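PDB 2GBW: biphenyl 2,3-Dioxygenase Beta Subunit from Sphingobium yanoikuyae, which probably serves as the non-catalytic partner of the alpha subunit in a ring-hydroxylating dioxygenase that adds molecular oxygen to biphenyl and related aromatic compounds. Local coordinates for residues V40-Y51 with K152-R163. Sequence-based numbering, arbitrary orientation.
Sequences VAEDIHYWMPIY and KVFRRKLILDAR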
loop_
_atom_site.group_PDB
_atom_site.type_symbol
_atom_site.label_atom_id
_atom_site.label_comp_id
_atom_site.label_asym_id
_atom_site.label_seq_id
_atom_site.Cartn_x
_atom_site.Cartn_y
_atom_site.Cartn_z
ATOM N N VAL B 40 -23.175 29.223 -2.099
ATOM C CA VAL B 40 -23.141 29.189 -0.631
ATOM C C VAL B 40 -23.847 30.397 -0.063
ATOM O O VAL B 40 -23.595 31.516 -0.485
ATOM C CB VAL B 40 -21.676 29.154 -0.095
ATOM C CG1 VAL B 40 -21.632 29.156 1.463
ATOM C CG2 VAL B 40 -20.897 27.950 -0.661
ATOM N N ALA B 41 -24.786 30.146 0.849
ATOM C CA ALA B 41 -25.600 31.182 1.458
ATOM C C ALA B 41 -24.794 31.898 2.523
ATOM O O ALA B 41 -23.893 31.326 3.125
ATOM C CB ALA B 41 -26.837 30.549 2.099
ATOM N N GLU B 42 -25.129 33.158 2.778
ATOM C CA GLU B 42 -24.386 33.947 3.754
ATOM C C GLU B 42 -24.575 33.494 5.211
ATOM O O GLU B 42 -23.785 33.829 6.056
ATOM C CB GLU B 42 -24.756 35.419 3.594
ATOM C CG GLU B 42 -24.138 36.042 2.334
ATOM C CD GLU B 42 -23.941 37.555 2.447
ATOM O OE1 GLU B 42 -24.962 38.303 2.525
ATOM O OE2 GLU B 42 -22.753 37.978 2.445
ATOM N N ASP B 43 -25.626 32.726 5.497
ATOM C CA ASP B 43 -25.841 32.181 6.846
ATOM C C ASP B 43 -25.325 30.751 7.002
ATOM O O ASP B 43 -25.735 30.025 7.911
ATOM C CB ASP B 43 -27.336 32.237 7.200
ATOM C CG ASP B 43 -28.227 31.511 6.204
ATOM O OD1 ASP B 43 -28.099 31.780 4.981
ATOM O OD2 ASP B 43 -29.125 30.732 6.663
ATOM N N ILE B 44 -24.401 30.373 6.125
ATOM C CA ILE B 44 -23.805 29.047 6.090
ATOM C C ILE B 44 -23.192 28.653 7.431
ATOM O O ILE B 44 -22.629 29.477 8.115
ATOM C CB ILE B 44 -22.695 28.953 4.954
ATOM C CG1 ILE B 44 -22.126 27.541 4.841
ATOM C CG2 ILE B 44 -21.554 29.947 5.144
ATOM C CD1 ILE B 44 -23.102 26.498 4.492
ATOM N N HIS B 45 -23.349 27.391 7.795
ATOM C CA HIS B 45 -22.472 26.737 8.772
ATOM C C HIS B 45 -21.929 25.529 8.067
ATOM O O HIS B 45 -22.681 24.672 7.650
ATOM C CB HIS B 45 -23.228 26.329 10.029
ATOM C CG HIS B 45 -22.355 25.697 11.074
ATOM N ND1 HIS B 45 -22.753 24.596 11.804
ATOM C CD2 HIS B 45 -21.098 25.981 11.463
ATOM C CE1 HIS B 45 -21.773 24.247 12.620
ATOM N NE2 HIS B 45 -20.752 25.059 12.421
ATOM N N TYR B 46 -20.599 25.469 7.973
ATOM C CA TYR B 46 -19.893 24.446 7.257
ATOM C C TYR B 46 -19.100 23.698 8.318
ATOM O O TYR B 46 -18.221 24.273 8.949
ATOM C CB TYR B 46 -18.998 25.142 6.250
ATOM C CG TYR B 46 -18.293 24.257 5.287
ATOM C CD1 TYR B 46 -17.203 23.523 5.712
ATOM C CD2 TYR B 46 -18.696 24.146 3.944
ATOM C CE1 TYR B 46 -16.501 22.739 4.852
ATOM C CE2 TYR B 46 -17.990 23.308 3.057
ATOM C CZ TYR B 46 -16.901 22.627 3.525
ATOM O OH TYR B 46 -16.160 21.794 2.699
ATOM N N TRP B 47 -19.457 22.433 8.545
ATOM C CA TRP B 47 -19.094 21.703 9.755
ATOM C C TRP B 47 -18.646 20.268 9.446
ATOM O O TRP B 47 -19.350 19.529 8.799
ATOM C CB TRP B 47 -20.277 21.725 10.699
ATOM C CG TRP B 47 -20.131 21.022 11.968
ATOM C CD1 TRP B 47 -19.001 20.878 12.706
ATOM C CD2 TRP B 47 -21.166 20.357 12.660
ATOM N NE1 TRP B 47 -19.279 20.149 13.840
ATOM C CE2 TRP B 47 -20.617 19.838 13.839
ATOM C CE3 TRP B 47 -22.539 20.179 12.400
ATOM C CZ2 TRP B 47 -21.371 19.103 14.746
ATOM C CZ3 TRP B 47 -23.294 19.442 13.308
ATOM C CH2 TRP B 47 -22.687 18.918 14.466
ATOM N N MET B 48 -17.440 19.936 9.901
ATOM C CA MET B 48 -16.842 18.585 9.785
ATOM C C MET B 48 -16.375 18.113 11.182
ATOM O O MET B 48 -15.245 18.370 11.594
ATOM C CB MET B 48 -15.675 18.562 8.795
ATOM C CG MET B 48 -15.027 17.130 8.538
ATOM S SD MET B 48 -13.560 17.232 7.490
ATOM C CE MET B 48 -14.386 17.590 5.885
ATOM N N PRO B 49 -17.260 17.441 11.931
ATOM C CA PRO B 49 -16.965 17.049 13.325
ATOM C C PRO B 49 -15.911 16.032 13.402
ATOM O O PRO B 49 -15.699 15.299 12.447
ATOM C CB PRO B 49 -18.267 16.440 13.834
ATOM C CG PRO B 49 -19.223 16.570 12.769
ATOM C CD PRO B 49 -18.642 17.136 11.545
ATOM N N ILE B 50 -15.258 15.968 14.564
ATOM C CA ILE B 50 -14.343 14.845 14.872
ATOM C C ILE B 50 -15.165 13.811 15.656
ATOM O O ILE B 50 -15.642 14.079 16.754
ATOM C CB ILE B 50 -13.141 15.304 15.685
ATOM C CG1 ILE B 50 -12.269 16.241 14.854
ATOM C CG2 ILE B 50 -12.365 14.103 16.162
ATOM C CD1 ILE B 50 -11.579 17.219 15.689
ATOM N N TYR B 51 -15.356 12.637 15.057
ATOM C CA TYR B 51 -16.056 11.536 15.703
ATOM C C TYR B 51 -15.036 10.551 16.306
ATOM O O TYR B 51 -14.199 9.976 15.612
ATOM C CB TYR B 51 -16.886 10.781 14.703
ATOM C CG TYR B 51 -18.124 11.516 14.291
ATOM C CD1 TYR B 51 -19.271 11.440 15.051
ATOM C CD2 TYR B 51 -18.135 12.264 13.134
ATOM C CE1 TYR B 51 -20.414 12.108 14.649
ATOM C CE2 TYR B 51 -19.253 12.927 12.740
ATOM C CZ TYR B 51 -20.363 12.871 13.488
ATOM O OH TYR B 51 -21.508 13.548 13.051
ATOM N N LYS B 152 -28.708 27.486 -2.951
ATOM C CA LYS B 152 -27.530 27.711 -2.134
ATOM C C LYS B 152 -27.547 26.861 -0.887
ATOM O O LYS B 152 -28.587 26.627 -0.312
ATOM C CB LYS B 152 -27.420 29.186 -1.762
ATOM C CG LYS B 152 -27.112 30.079 -2.977
ATOM C CD LYS B 152 -26.836 31.527 -2.566
ATOM C CE LYS B 152 -26.478 32.373 -3.784
ATOM N NZ LYS B 152 -26.322 33.817 -3.442
ATOM N N VAL B 153 -26.372 26.412 -0.440
ATOM C CA VAL B 153 -26.327 25.630 0.789
ATOM C C VAL B 153 -26.226 26.598 1.978
ATOM O O VAL B 153 -25.470 27.584 1.934
ATOM C CB VAL B 153 -25.187 24.583 0.743
ATOM C CG1 VAL B 153 -23.787 25.254 0.583
ATOM C CG2 VAL B 153 -25.176 23.671 2.014
ATOM N N PHE B 154 -27.017 26.342 3.018
ATOM C CA PHE B 154 -26.936 27.116 4.245
ATOM C C PHE B 154 -26.555 26.253 5.435
ATOM O O PHE B 154 -26.185 26.776 6.479
ATOM C CB PHE B 154 -28.186 27.994 4.493
ATOM C CG PHE B 154 -29.473 27.227 4.822
ATOM C CD1 PHE B 154 -30.275 26.738 3.807
ATOM C CD2 PHE B 154 -29.855 26.997 6.144
ATOM C CE1 PHE B 154 -31.443 26.035 4.083
ATOM C CE2 PHE B 154 -31.074 26.281 6.428
ATOM C CZ PHE B 154 -31.826 25.802 5.382
ATOM N N ARG B 155 -26.555 24.927 5.287
ATOM C CA ARG B 155 -25.942 24.080 6.325
ATOM C C ARG B 155 -25.286 22.923 5.634
ATOM O O ARG B 155 -25.879 22.347 4.740
ATOM C CB ARG B 155 -27.011 23.528 7.286
ATOM C CG ARG B 155 -27.780 24.590 8.113
ATOM C CD ARG B 155 -26.847 25.057 9.215
ATOM N NE ARG B 155 -27.438 25.985 10.181
ATOM C CZ ARG B 155 -27.708 27.267 9.956
ATOM N NH1 ARG B 155 -27.475 27.826 8.773
ATOM N NH2 ARG B 155 -28.270 27.988 10.929
ATOM N N ARG B 156 -24.032 22.638 5.991
ATOM C CA ARG B 156 -23.299 21.514 5.404
ATOM C C ARG B 156 -22.590 20.805 6.504
ATOM O O ARG B 156 -21.742 21.389 7.189
ATOM C CB ARG B 156 -22.329 21.968 4.325
ATOM C CG ARG B 156 -21.381 20.846 3.772
ATOM C CD ARG B 156 -20.922 21.211 2.383
ATOM N NE ARG B 156 -21.959 21.090 1.386
ATOM C CZ ARG B 156 -21.871 21.587 0.151
ATOM N NH1 ARG B 156 -20.761 22.233 -0.221
ATOM N NH2 ARG B 156 -22.895 21.448 -0.699
ATOM N N LYS B 157 -22.945 19.541 6.688
ATOM C CA LYS B 157 -22.257 18.684 7.643
ATOM C C LYS B 157 -21.571 17.580 6.883
ATOM O O LYS B 157 -22.230 16.924 6.065
ATOM C CB LYS B 157 -23.242 18.114 8.668
ATOM C CG LYS B 157 -22.572 17.376 9.827
ATOM C CD LYS B 157 -23.660 16.942 10.812
ATOM C CE LYS B 157 -23.073 16.168 11.983
ATOM N NZ LYS B 157 -24.239 15.783 12.830
ATOM N N LEU B 158 -20.265 17.381 7.164
ATOM C CA LEU B 158 -19.402 16.418 6.467
ATOM C C LEU B 158 -18.927 15.391 7.462
ATOM O O LEU B 158 -18.288 15.737 8.488
ATOM C CB LEU B 158 -18.188 17.110 5.826
ATOM C CG LEU B 158 -18.541 18.173 4.744
ATOM C CD1 LEU B 158 -17.379 19.105 4.369
ATOM C CD2 LEU B 158 -19.156 17.472 3.497
ATOM N N ILE B 159 -19.214 14.130 7.173
ATOM C CA ILE B 159 -18.972 13.041 8.101
ATOM C C ILE B 159 -17.888 12.143 7.508
ATOM O O ILE B 159 -18.120 11.423 6.542
ATOM C CB ILE B 159 -20.234 12.247 8.340
ATOM C CG1 ILE B 159 -21.354 13.209 8.815
ATOM C CG2 ILE B 159 -19.904 11.136 9.341
ATOM C CD1 ILE B 159 -22.706 12.725 8.493
ATOM N N LEU B 160 -16.682 12.239 8.049
ATOM C CA LEU B 160 -15.557 11.509 7.532
ATOM C C LEU B 160 -15.670 10.026 7.833
ATOM O O LEU B 160 -15.967 9.648 8.975
ATOM C CB LEU B 160 -14.290 12.052 8.172
ATOM C CG LEU B 160 -13.831 13.402 7.710
ATOM C CD1 LEU B 160 -12.616 13.865 8.605
ATOM C CD2 LEU B 160 -13.427 13.280 6.269
ATOM N N ASP B 161 -15.322 9.163 6.881
ATOM C CA ASP B 161 -15.377 7.755 7.216
ATOM C C ASP B 161 -14.139 7.240 8.037
ATOM O O ASP B 161 -14.303 6.288 8.755
ATOM C CB ASP B 161 -15.577 6.880 5.996
ATOM C CG ASP B 161 -16.941 7.072 5.374
ATOM O OD1 ASP B 161 -17.845 7.535 6.091
ATOM O OD2 ASP B 161 -17.096 6.782 4.175
ATOM N N ALA B 162 -12.978 7.865 7.899
ATOM C CA ALA B 162 -11.707 7.427 8.520
ATOM C C ALA B 162 -11.439 8.171 9.805
ATOM O O ALA B 162 -11.440 9.403 9.844
ATOM C CB ALA B 162 -10.490 7.615 7.569
ATOM N N ARG B 163 -11.159 7.434 10.870
ATOM C CA ARG B 163 -10.788 8.064 12.131
ATOM C C ARG B 163 -9.416 8.765 12.020
ATOM O O ARG B 163 -9.255 9.872 12.529
ATOM C CB ARG B 163 -10.763 7.038 13.271
ATOM C CG ARG B 163 -10.287 7.578 14.610
ATOM C CD ARG B 163 -11.227 8.652 15.132
ATOM N NE ARG B 163 -10.790 9.329 16.375
ATOM C CZ ARG B 163 -10.250 10.569 16.441
ATOM N NH1 ARG B 163 -9.901 11.249 15.352
ATOM N NH2 ARG B 163 -9.996 11.102 17.633
HETATM O O HOH W 1 -29.467 30.228 9.199
HETATM O O HOH W 2 -16.663 14.375 10.125
HETATM O O HOH W 3 -22.841 14.854 15.108
#
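Trp47 N donates to Arg156 O at 2.9 Å, at the centre of a parallel strand pair. Arg156 N and Leu158 N reach back to His45 O and Trp47 O, continuing the ladder; Ala41 N to Val153 O (167° at the hydrogen) joins the two strands before each turns a corner. At that corner Phe154 O accepts from His45 N and from Arg155 NH1 (2.8 Å), which reach it from opposite faces of the carbonyl plane. The pairing of strands 44-49 and 155-160, 15° apart, lies inside the curved mixed sheet of an NTF2-like alpha+beta fold, with helix 75-84 over Val40, Ile44 and Tyr46. On that face Leu158 CD1 sits 3.7 Å from Tyr46 CZ, and Arg156, salt-bridged to Asp142 and Glu23, lays its CD near Tyr46 CE2. On the other face Lys157, fully extended, runs beside Trp47, its CE 4.0 Å from the six-membered ring centroid and 30° off the normal, a CH-pi contact. Water 3 links Lys157 NZ and Tyr51 OH, 2.8 Å from each. With an alanine at Lys157, the indole would probably keep only Pro49 CG, of the two, over that face, and Tyr51 OH would lose its water-mediated link to the ammonium group.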